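Local structure of hemoglobin subunit alpha (Isurus oxyrinchus, 3MKB) at residues 66-69 and 70-73; 106-109 and 110-114. The protein probably carries oxygen in shark blood, as the heme-bearing alpha subunit of a four-chain hemoglobin. All coordinates share one frame; numbering follows the deposited sequence.

In the fold
Both contacts are local ones, each where a helix of the globin fold runs out. Contact 1 comes first along the chain and covers the last turn of helix 53-70 and the start of the loop before helix 76-79. Contact 2 follows later, in the last turns of helix 97-112 and the residues just after it. Their centres lie about 19 Å apart, and the nearest atoms are about 8 Å apart, so they do not touch. Helices 4-19 and 118-135 pack against both. Contact 1 lies nearer the heme, with the side chain of Val66 about 4 Å from it. Contact 2 is farther off, and there the beta subunit packs against the helix. One site thus borders the heme pocket and the other a subunit interface.

Contact 1: 66-69 and 70-73; sequences VVSA and AEHD
Glu71 folds back along the helix end beside Val67 and Ser68. Its CG is anti to its own carbonyl carbon (chi1 -44°), and this brings CG to 3.2 Å from Val67 O. The chain then runs out extended, with the carboxylate carbon CD 4.2 Å from Val67 CG1. Ser68 OG lies 3.9 Å from Glu71 OE1, and a water spans the two. It donates a bond of 2.6 Å to Glu71 OE1 and holds Ser68 OG only weakly. Glu71 OE2 makes a long, weak ion pair with Lys15 NZ of helix 4-19. The site is the C-terminal end of the globin E helix, which carries Val66 at the heme. Ala70 N still donates to Val66 O, and Glu71 N to Val67 O. His72 N then turns to Ala69 O at 2.9 Å, only three residues back, and sits above the carbonyl plane. His72 CB lies 3.5 Å from Ser68 O, and the His72 ring stacks on the ring of His79. With an alanine here, the ring of His79 would probably lose its stacking partner and be freer to turn. Ala69 packs on Leu76 of helix 76-79 and Ile131 of helix 118-135.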
ATOM      1  N   VAL A  66      16.756  14.947  -3.521  1.00 32.84           N
ATOM      2  CA  VAL A  66      15.679  15.147  -4.458  1.00 32.38           C
ATOM      3  C   VAL A  66      16.067  16.200  -5.484  1.00 32.82           C
ATOM      4  O   VAL A  66      15.796  16.011  -6.679  1.00 32.15           O
ATOM      5  CB  VAL A  66      14.310  15.513  -3.774  1.00 31.97           C
ATOM      6  CG1 VAL A  66      13.280  15.901  -4.845  1.00 30.12           C
ATOM      7  CG2 VAL A  66      13.822  14.305  -3.017  1.00 30.09           C
ATOM      8  N   VAL A  67      16.727  17.255  -5.044  1.00 20.00           N
ATOM      9  CA  VAL A  67      17.189  18.290  -5.942  1.00 20.00           C
ATOM     10  C   VAL A  67      18.122  17.736  -6.997  1.00 20.00           C
ATOM     11  O   VAL A  67      17.949  17.968  -8.179  1.00 34.98           O
ATOM     12  CB  VAL A  67      17.790  19.461  -5.179  1.00 20.00           C
ATOM     13  CG1 VAL A  67      18.571  20.429  -6.098  1.00 20.00           C
ATOM     14  CG2 VAL A  67      16.716  20.193  -4.414  1.00 20.00           C
ATOM     15  N   SER A  68      19.109  16.981  -6.557  1.00 36.53           N
ATOM     16  CA  SER A  68      19.984  16.260  -7.492  1.00 37.57           C
ATOM     17  C   SER A  68      19.324  15.293  -8.449  1.00 36.71           C
ATOM     18  O   SER A  68      19.681  15.273  -9.645  1.00 35.44           O
ATOM     19  CB  SER A  68      21.147  15.599  -6.788  1.00 37.65           C
ATOM     20  OG  SER A  68      22.023  16.631  -6.401  1.00 43.29           O
ATOM     21  N   ALA A  69      18.379  14.478  -7.954  1.00 36.44           N
ATOM     22  CA  ALA A  69      17.563  13.678  -8.835  1.00 36.21           C
ATOM     23  C   ALA A  69      16.907  14.542  -9.941  1.00 36.92           C
ATOM     24  O   ALA A  69      16.864  14.139 -11.121  1.00 36.81           O
ATOM     25  CB  ALA A  69      16.523  12.850  -8.063  1.00 35.91           C
ATOM     26  N   ALA A  70      16.399  15.712  -9.541  1.00 37.88           N
ATOM     27  CA  ALA A  70      15.808  16.663 -10.465  1.00 39.00           C
ATOM     28  C   ALA A  70      16.842  17.098 -11.543  1.00 39.84           C
ATOM     29  O   ALA A  70      16.498  17.257 -12.714  1.00 41.27           O
ATOM     30  CB  ALA A  70      15.314  17.850  -9.711  1.00 38.15           C
ATOM     31  N   GLU A  71      18.100  17.230 -11.149  1.00 39.56           N
ATOM     32  CA  GLU A  71      19.172  17.573 -12.118  1.00 41.09           C
ATOM     33  C   GLU A  71      19.721  16.318 -12.873  1.00 41.21           C
ATOM     34  O   GLU A  71      20.781  16.377 -13.529  1.00 40.57           O
ATOM     35  CB  GLU A  71      20.300  18.308 -11.401  1.00 39.13           C
ATOM     36  CG  GLU A  71      19.771  19.365 -10.448  1.00 40.43           C
ATOM     37  CD  GLU A  71      20.845  20.090  -9.666  1.00 41.75           C
ATOM     38  OE1 GLU A  71      21.723  19.422  -9.067  1.00 41.22           O
ATOM     39  OE2 GLU A  71      20.788  21.347  -9.618  1.00 42.16           O
ATOM     40  N   HIS A  72      18.982  15.211 -12.756  1.00 41.26           N
ATOM     41  CA  HIS A  72      19.339  13.918 -13.365  1.00 42.26           C
ATOM     42  C   HIS A  72      18.131  13.198 -13.986  1.00 42.45           C
ATOM     43  O   HIS A  72      18.080  11.954 -13.980  1.00 42.43           O
ATOM     44  CB  HIS A  72      19.976  13.004 -12.304  1.00 41.59           C
ATOM     45  CG  HIS A  72      21.384  13.380 -11.959  1.00 39.69           C
ATOM     46  ND1 HIS A  72      22.464  12.856 -12.630  1.00 37.36           N
ATOM     47  CD2 HIS A  72      21.891  14.224 -11.031  1.00 35.08           C
ATOM     48  CE1 HIS A  72      23.579  13.360 -12.130  1.00 36.48           C
ATOM     49  NE2 HIS A  72      23.260  14.191 -11.160  1.00 37.42           N
ATOM     50  N   ASP A  73      17.212  13.965 -14.579  1.00 43.71           N
ATOM     51  CA  ASP A  73      15.885  13.431 -14.976  1.00 45.25           C
ATOM     52  C   ASP A  73      15.927  12.258 -15.963  1.00 45.76           C
ATOM     53  O   ASP A  73      15.009  11.450 -16.005  1.00 45.98           O
ATOM     54  CB  ASP A  73      15.006  14.557 -15.551  1.00 45.00           C
ATOM     55  CG  ASP A  73      14.034  15.166 -14.544  1.00 47.76           C
ATOM     56  OD1 ASP A  73      13.754  14.578 -13.463  1.00 49.06           O
ATOM     57  OD2 ASP A  73      13.493  16.256 -14.875  1.00 48.86           O
TER
HETATM   58  O   HOH W   1      22.562  20.071  -6.670  1.00 44.72           O

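Contact 2: 106-109 and 110-114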
ATOM      1  N   LEU A 106       5.024  16.286  -0.761  1.00 28.61           N
ATOM      2  CA  LEU A 106       4.051  16.993  -1.605  1.00 28.55           C
ATOM      3  C   LEU A 106       3.200  17.893  -0.718  1.00 28.92           C
ATOM      4  O   LEU A 106       2.933  19.038  -1.069  1.00 29.62           O
ATOM      5  CB  LEU A 106       3.155  16.016  -2.332  1.00 28.49           C
ATOM      6  CG  LEU A 106       3.891  15.208  -3.440  1.00 30.60           C
ATOM      7  CD1 LEU A 106       2.891  14.206  -3.967  1.00 27.03           C
ATOM      8  CD2 LEU A 106       4.411  16.142  -4.579  1.00 28.95           C
ATOM      9  N   VAL A 107       2.712  17.348   0.400  1.00 27.87           N
ATOM     10  CA  VAL A 107       1.935  18.192   1.333  1.00 27.34           C
ATOM     11  C   VAL A 107       2.696  19.417   1.865  1.00 26.01           C
ATOM     12  O   VAL A 107       2.151  20.510   1.988  1.00 26.54           O
ATOM     13  CB  VAL A 107       1.339  17.356   2.467  1.00 27.78           C
ATOM     14  CG1 VAL A 107       0.823  18.307   3.642  1.00 28.16           C
ATOM     15  CG2 VAL A 107       0.306  16.400   1.876  1.00 23.63           C
ATOM     16  N   THR A 108       3.962  19.244   2.203  1.00 26.47           N
ATOM     17  CA  THR A 108       4.838  20.358   2.562  1.00 26.18           C
ATOM     18  C   THR A 108       4.859  21.403   1.458  1.00 26.09           C
ATOM     19  O   THR A 108       4.826  22.614   1.741  1.00 25.71           O
ATOM     20  CB  THR A 108       6.298  19.867   2.860  1.00 25.67           C
ATOM     21  OG1 THR A 108       6.279  18.940   3.944  1.00 26.29           O
ATOM     22  CG2 THR A 108       7.300  21.015   3.115  1.00 27.33           C
ATOM     23  N   LEU A 109       4.962  20.994   0.182  1.00 27.59           N
ATOM     24  CA  LEU A 109       5.058  22.040  -0.876  1.00 25.66           C
ATOM     25  C   LEU A 109       3.738  22.793  -0.967  1.00 27.88           C
ATOM     26  O   LEU A 109       3.712  24.027  -1.170  1.00 26.15           O
ATOM     27  CB  LEU A 109       5.401  21.410  -2.237  1.00 26.27           C
ATOM     28  CG  LEU A 109       6.775  20.685  -2.240  1.00 27.13           C
ATOM     29  CD1 LEU A 109       6.899  19.717  -3.512  1.00 30.69           C
ATOM     30  CD2 LEU A 109       7.897  21.726  -2.231  1.00 29.78           C
ATOM     31  N   ALA A 110       2.642  22.038  -0.791  1.00 26.91           N
ATOM     32  CA  ALA A 110       1.317  22.605  -0.878  1.00 27.77           C
ATOM     33  C   ALA A 110       1.146  23.641   0.197  1.00 28.90           C
ATOM     34  O   ALA A 110       0.406  24.603   0.004  1.00 29.09           O
ATOM     35  CB  ALA A 110       0.244  21.502  -0.712  1.00 25.61           C
ATOM     36  N   THR A 111       1.785  23.466   1.354  1.00 30.54           N
ATOM     37  CA  THR A 111       1.569  24.448   2.427  1.00 30.68           C
ATOM     38  C   THR A 111       2.406  25.679   2.176  1.00 32.46           C
ATOM     39  O   THR A 111       2.144  26.726   2.737  1.00 33.04           O
ATOM     40  CB  THR A 111       1.960  23.938   3.817  1.00 31.15           C
ATOM     41  OG1 THR A 111       3.384  23.843   3.912  1.00 35.69           O
ATOM     42  CG2 THR A 111       1.243  22.581   4.169  1.00 27.66           C
ATOM     43  N   HIS A 112       3.430  25.550   1.314  1.00 33.48           N
ATOM     44  CA  HIS A 112       4.441  26.623   1.127  1.00 34.36           C
ATOM     45  C   HIS A 112       4.393  27.380  -0.160  1.00 35.89           C
ATOM     46  O   HIS A 112       4.454  28.581  -0.143  1.00 38.31           O
ATOM     47  CB  HIS A 112       5.869  26.064   1.284  1.00 32.26           C
ATOM     48  CG  HIS A 112       6.252  25.884   2.706  1.00 34.38           C
ATOM     49  ND1 HIS A 112       6.612  26.936   3.498  1.00 32.78           N
ATOM     50  CD2 HIS A 112       6.283  24.783   3.501  1.00 33.50           C
ATOM     51  CE1 HIS A 112       6.901  26.498   4.708  1.00 36.57           C
ATOM     52  NE2 HIS A 112       6.709  25.194   4.736  1.00 32.52           N
ATOM     53  N   LEU A 113       4.300  26.687  -1.278  1.00 36.80           N
ATOM     54  CA  LEU A 113       4.457  27.310  -2.575  1.00 38.96           C
ATOM     55  C   LEU A 113       3.224  28.183  -2.888  1.00 39.88           C
ATOM     56  O   LEU A 113       2.062  27.772  -2.646  1.00 39.21           O
ATOM     57  CB  LEU A 113       4.655  26.243  -3.656  1.00 37.96           C
ATOM     58  CG  LEU A 113       6.048  25.709  -3.973  1.00 40.55           C
ATOM     59  CD1 LEU A 113       6.866  25.679  -2.733  1.00 43.58           C
ATOM     60  CD2 LEU A 113       5.979  24.291  -4.646  1.00 39.75           C
ATOM     61  N   ALA A 114       3.496  29.374  -3.435  1.00 40.54           N
ATOM     62  CA  ALA A 114       2.418  30.245  -3.905  1.00 41.04           C
ATOM     63  C   ALA A 114       1.598  29.477  -4.914  1.00 40.76           C
ATOM     64  O   ALA A 114       0.383  29.494  -4.906  1.00 42.32           O
ATOM     65  CB  ALA A 114       2.991  31.529  -4.490  1.00 41.92           C
TER
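Leu109 O takes two backbone donors near the end of helix 97-112, the G helix of the globin fold. Leu113 N comes nearly along the C=O axis at 2.7 Å, with an N-H...O angle of 177°. His112 N reaches the same Leu109 O from above the carbonyl plane at 2.9 Å. Before that, Ala110 N donates to Leu106 O and Thr111 N to Val107 O, each four residues back. The next carbonyl, Thr108 O, has a side-chain donor. Thr111 OG1 sits between its own backbone N and carbonyl carbon (chi1 71°), and from there it donates to Thr108 O at 2.9 Å. The amides of Thr111 and His112 add weak bonds to that oxygen. The same torsion sets Thr111 CG2 3.1 Å from Val107 O. The His112 ring turns an edge to Thr108 O, which lies near the ring plane, 3.2 Å from CD2. Thr108 and His112 run side by side, and Thr108 OG1 bonds back to Cys104 O. The beta subunit packs on the same helix: its Ala105 meets Ala110 and Thr111, and its Phe117 meets Val107. This is consistent with the alpha1-beta1 interface of hemoglobins. His112 NE2 bonds to Glu27 OE1 of helix 21-35, and Tyr24 meets the His112 ring edge-to-face. Toward helix 4-19, Leu113 lies alongside Leu109, where Leu113 CD2 rests 3.8 Å from Leu109 CB.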